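Local coordinates for ABC transporter binding protein AcbH (Actinoplanes, PDB 3OO8), which binds beta-D-galactopyranose outside the cell as the solute receptor of an ABC transporter, at residues 27-37 against 56-67. The protein carries 2 engineered substitutions. Numbering follows the deposited sequence.
Sequences NGPITFGSNYS and TTVPVTVNTTDH
Six backbone hydrogen bonds join I30, F32 and S34 to the strand 60-64 and its flanks, each of the three giving its N-H to one residue and its C=O to another two places further on, as parallel pairing requires. I30 N donates to P59 O and T61 N to I30 O; the run ends with T65 N on S34 O at 3.0 Å, a nearly straight bond of 170°. P59 has no N-H to offer, but here its carbonyl does the work.

Bulky apolar residues suit the face of I30, F32 and V60, where helix 39-56 covers F32 and V60 and helix 312-322 covers I30. V60 fits between two neighbours: its CG2 lies 4.0 Å from I30 CG1, while its CG1, anti to the backbone N (chi1 -176°), touches F32 CB and the edge of the ring. Just before the strand, V58 CG1 meets I30 CG2 at 3.9 Å, the two side chains crossing nearly at right angles. On the other face N63 leans its amide against T31, ND2 being 3.7 Å from T31 CB, and that nitrogen is held by D83.

At the C-terminal ends of the strands and just beyond them, small polar groups take over. S34 OG accepts from Y36 N in an ST turn, and one water links S34 OG, T64 OG1 and Y36 O. S37 OG receives H67 N at 2.9 Å. N35 O lies in the plane of the imidazole, at its CD2 edge, and the N35 amide runs alongside the ring, its ND2 hydrogen-bonded to Q71 OE1.

H67, just past the second strand of this right-handed beta-alpha-beta unit, and Q71, in the helix that follows, bind galactose, in keeping with a class 2 solute-binding fold.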
loop_
_atom_site.group_PDB
_atom_site.type_symbol
_atom_site.label_atom_id
_atom_site.label_comp_id
_atom_site.label_asym_id
_atom_site.label_seq_id
_atom_site.Cartn_x
_atom_site.Cartn_y
_atom_site.Cartn_z
ATOM N N ASN A 27 15.680 -30.709 -4.355
ATOM C CA ASN A 27 15.878 -29.634 -5.347
ATOM C C ASN A 27 15.050 -29.842 -6.615
ATOM O O ASN A 27 15.370 -29.242 -7.646
ATOM C CB ASN A 27 17.356 -29.516 -5.775
ATOM C CG ASN A 27 18.293 -29.175 -4.626
ATOM O OD1 ASN A 27 18.959 -30.051 -4.070
ATOM N ND2 ASN A 27 18.368 -27.900 -4.279
ATOM N N GLY A 28 14.025 -30.701 -6.543
ATOM C CA GLY A 28 13.215 -31.098 -7.711
ATOM C C GLY A 28 12.340 -29.959 -8.191
ATOM O O GLY A 28 12.093 -29.031 -7.416
ATOM N N PRO A 29 11.864 -30.011 -9.447
ATOM C CA PRO A 29 11.085 -28.869 -10.005
ATOM C C PRO A 29 9.885 -28.474 -9.150
ATOM O O PRO A 29 9.068 -29.332 -8.795
ATOM C CB PRO A 29 10.578 -29.378 -11.355
ATOM C CG PRO A 29 11.424 -30.553 -11.689
ATOM C CD PRO A 29 12.018 -31.115 -10.412
ATOM N N ILE A 30 9.786 -27.189 -8.823
ATOM C CA ILE A 30 8.575 -26.675 -8.179
ATOM C C ILE A 30 7.627 -26.026 -9.174
ATOM O O ILE A 30 8.040 -25.642 -10.255
ATOM C CB ILE A 30 8.911 -25.688 -7.031
ATOM C CG1 ILE A 30 9.525 -24.390 -7.559
ATOM C CG2 ILE A 30 9.840 -26.344 -6.023
ATOM C CD1 ILE A 30 9.427 -23.184 -6.582
ATOM N N THR A 31 6.351 -25.904 -8.809
ATOM C CA THR A 31 5.441 -25.073 -9.570
ATOM C C THR A 31 5.198 -23.770 -8.812
ATOM O O THR A 31 5.320 -23.709 -7.589
ATOM C CB THR A 31 4.111 -25.793 -9.841
ATOM O OG1 THR A 31 3.559 -26.268 -8.604
ATOM C CG2 THR A 31 4.367 -26.976 -10.797
ATOM N N PHE A 32 4.833 -22.734 -9.560
ATOM C CA PHE A 32 4.673 -21.415 -8.972
ATOM C C PHE A 32 3.389 -20.806 -9.498
ATOM O O PHE A 32 3.249 -20.571 -10.693
ATOM C CB PHE A 32 5.848 -20.499 -9.367
ATOM C CG PHE A 32 6.229 -19.528 -8.294
ATOM C CD1 PHE A 32 7.545 -19.424 -7.886
ATOM C CD2 PHE A 32 5.270 -18.688 -7.725
ATOM C CE1 PHE A 32 7.909 -18.535 -6.880
ATOM C CE2 PHE A 32 5.634 -17.778 -6.717
ATOM C CZ PHE A 32 6.969 -17.729 -6.285
ATOM N N GLY A 33 2.447 -20.548 -8.599
ATOM C CA GLY A 33 1.193 -19.907 -8.983
ATOM C C GLY A 33 1.427 -18.421 -9.037
ATOM O O GLY A 33 1.805 -17.818 -8.025
ATOM N N SER A 34 1.225 -17.832 -10.215
ATOM C CA SER A 34 1.504 -16.430 -10.416
ATOM C C SER A 34 0.346 -15.601 -10.956
ATOM O O SER A 34 -0.248 -15.944 -11.974
ATOM C CB SER A 34 2.718 -16.275 -11.346
ATOM O OG SER A 34 2.925 -14.915 -11.700
ATOM N N ASN A 35 0.057 -14.498 -10.279
ATOM C CA ASN A 35 -0.936 -13.524 -10.716
ATOM C C ASN A 35 -0.304 -12.416 -11.555
ATOM O O ASN A 35 -0.949 -11.404 -11.860
ATOM C CB ASN A 35 -1.695 -12.984 -9.491
ATOM C CG ASN A 35 -0.789 -12.168 -8.555
ATOM O OD1 ASN A 35 0.334 -11.854 -8.921
ATOM N ND2 ASN A 35 -1.300 -11.775 -7.379
ATOM N N TYR A 36 0.955 -12.569 -11.964
ATOM C CA TYR A 36 1.573 -11.556 -12.829
ATOM C C TYR A 36 1.172 -11.844 -14.276
ATOM O O TYR A 36 1.908 -12.479 -15.027
ATOM C CB TYR A 36 3.098 -11.519 -12.694
ATOM C CG TYR A 36 3.610 -11.040 -11.346
ATOM C CD1 TYR A 36 3.291 -9.785 -10.873
ATOM C CD2 TYR A 36 4.454 -11.853 -10.570
ATOM C CE1 TYR A 36 3.758 -9.337 -9.667
ATOM C CE2 TYR A 36 4.952 -11.407 -9.339
ATOM C CZ TYR A 36 4.585 -10.156 -8.898
ATOM O OH TYR A 36 5.042 -9.663 -7.703
ATOM N N SER A 37 -0.001 -11.364 -14.662
ATOM C CA SER A 37 -0.504 -11.666 -16.003
ATOM C C SER A 37 -0.247 -10.512 -16.984
ATOM O O SER A 37 -0.196 -10.740 -18.191
ATOM C CB SER A 37 -1.998 -12.048 -15.941
ATOM O OG SER A 37 -2.792 -10.979 -15.438
ATOM N N THR A 56 19.836 -21.284 -7.031
ATOM C CA THR A 56 19.493 -22.344 -6.074
ATOM C C THR A 56 19.515 -23.780 -6.626
ATOM O O THR A 56 19.476 -24.749 -5.850
ATOM C CB THR A 56 18.046 -22.131 -5.523
ATOM O OG1 THR A 56 17.102 -22.403 -6.562
ATOM C CG2 THR A 56 17.802 -20.706 -4.972
ATOM N N THR A 57 19.572 -23.911 -7.945
ATOM C CA THR A 57 19.456 -25.172 -8.710
ATOM C C THR A 57 18.020 -25.671 -8.878
ATOM O O THR A 57 17.749 -26.626 -9.630
ATOM C CB THR A 57 20.427 -26.322 -8.278
ATOM O OG1 THR A 57 19.855 -27.047 -7.182
ATOM C CG2 THR A 57 21.822 -25.821 -7.953
ATOM N N VAL A 58 17.063 -25.007 -8.220
ATOM C CA VAL A 58 15.709 -25.544 -8.243
ATOM C C VAL A 58 14.986 -25.131 -9.503
ATOM O O VAL A 58 14.835 -23.933 -9.755
ATOM C CB VAL A 58 14.892 -25.039 -7.019
ATOM C CG1 VAL A 58 13.445 -25.507 -7.172
ATOM C CG2 VAL A 58 15.554 -25.587 -5.702
ATOM N N PRO A 59 14.574 -26.092 -10.346
ATOM C CA PRO A 59 13.887 -25.624 -11.556
ATOM C C PRO A 59 12.459 -25.191 -11.220
ATOM O O PRO A 59 11.897 -25.684 -10.241
ATOM C CB PRO A 59 13.901 -26.846 -12.493
ATOM C CG PRO A 59 14.890 -27.819 -11.845
ATOM C CD PRO A 59 14.837 -27.540 -10.369
ATOM N N VAL A 60 11.915 -24.249 -11.982
ATOM C CA VAL A 60 10.592 -23.687 -11.700
ATOM C C VAL A 60 9.710 -23.671 -12.931
ATOM O O VAL A 60 10.117 -23.224 -14.009
ATOM C CB VAL A 60 10.714 -22.211 -11.212
ATOM C CG1 VAL A 60 9.358 -21.617 -10.814
ATOM C CG2 VAL A 60 11.698 -22.101 -10.037
ATOM N N THR A 61 8.471 -24.128 -12.747
ATOM C CA THR A 61 7.434 -23.941 -13.750
ATOM C C THR A 61 6.447 -22.900 -13.268
ATOM O O THR A 61 5.810 -23.101 -12.232
ATOM C CB THR A 61 6.669 -25.266 -14.029
ATOM O OG1 THR A 61 7.567 -26.151 -14.697
ATOM C CG2 THR A 61 5.501 -24.986 -14.983
ATOM N N VAL A 62 6.297 -21.820 -14.039
ATOM C CA VAL A 62 5.400 -20.742 -13.641
ATOM C C VAL A 62 4.043 -20.997 -14.272
ATOM O O VAL A 62 3.916 -21.080 -15.501
ATOM C CB VAL A 62 5.920 -19.351 -14.053
ATOM C CG1 VAL A 62 4.963 -18.271 -13.552
ATOM C CG2 VAL A 62 7.296 -19.090 -13.467
ATOM N N ASN A 63 3.039 -21.126 -13.413
ATOM C CA ASN A 63 1.660 -21.303 -13.839
ATOM C C ASN A 63 0.965 -19.965 -13.654
ATOM O O ASN A 63 0.649 -19.581 -12.529
ATOM C CB ASN A 63 1.002 -22.419 -13.008
ATOM C CG ASN A 63 1.559 -23.805 -13.334
ATOM O OD1 ASN A 63 1.927 -24.084 -14.476
ATOM N ND2 ASN A 63 1.627 -24.686 -12.335
ATOM N N THR A 64 0.768 -19.243 -14.761
ATOM C CA THR A 64 0.188 -17.915 -14.726
ATOM C C THR A 64 -1.303 -17.963 -14.901
ATOM O O THR A 64 -1.807 -18.687 -15.760
ATOM C CB THR A 64 0.816 -17.005 -15.803
ATOM O OG1 THR A 64 2.232 -16.908 -15.573
ATOM C CG2 THR A 64 0.197 -15.612 -15.798
ATOM N N THR A 65 -2.006 -17.224 -14.053
ATOM C CA THR A 65 -3.453 -17.079 -14.147
ATOM C C THR A 65 -3.746 -15.587 -14.264
ATOM O O THR A 65 -3.042 -14.742 -13.694
ATOM C CB THR A 65 -4.135 -17.620 -12.883
ATOM O OG1 THR A 65 -3.916 -19.024 -12.822
ATOM C CG2 THR A 65 -5.633 -17.358 -12.879
ATOM N N ASP A 66 -4.769 -15.250 -15.037
ATOM C CA ASP A 66 -5.238 -13.878 -15.081
ATOM C C ASP A 66 -5.275 -13.270 -13.682
ATOM O O ASP A 66 -5.798 -13.868 -12.736
ATOM C CB ASP A 66 -6.664 -13.852 -15.630
ATOM C CG ASP A 66 -7.265 -12.484 -15.547
ATOM O OD1 ASP A 66 -6.800 -11.609 -16.310
ATOM O OD2 ASP A 66 -8.167 -12.278 -14.697
ATOM N N HIS A 67 -4.709 -12.080 -13.549
ATOM C CA HIS A 67 -4.557 -11.442 -12.243
ATOM C C HIS A 67 -5.808 -11.428 -11.371
ATOM O O HIS A 67 -5.792 -11.908 -10.234
ATOM C CB HIS A 67 -3.994 -10.020 -12.381
ATOM C CG HIS A 67 -3.636 -9.390 -11.074
ATOM N ND1 HIS A 67 -4.516 -8.606 -10.358
ATOM C CD2 HIS A 67 -2.506 -9.468 -10.328
ATOM C CE1 HIS A 67 -3.932 -8.200 -9.243
ATOM N NE2 HIS A 67 -2.703 -8.688 -9.212
HETATM O O HOH W 1 3.335 -14.748 -14.422
#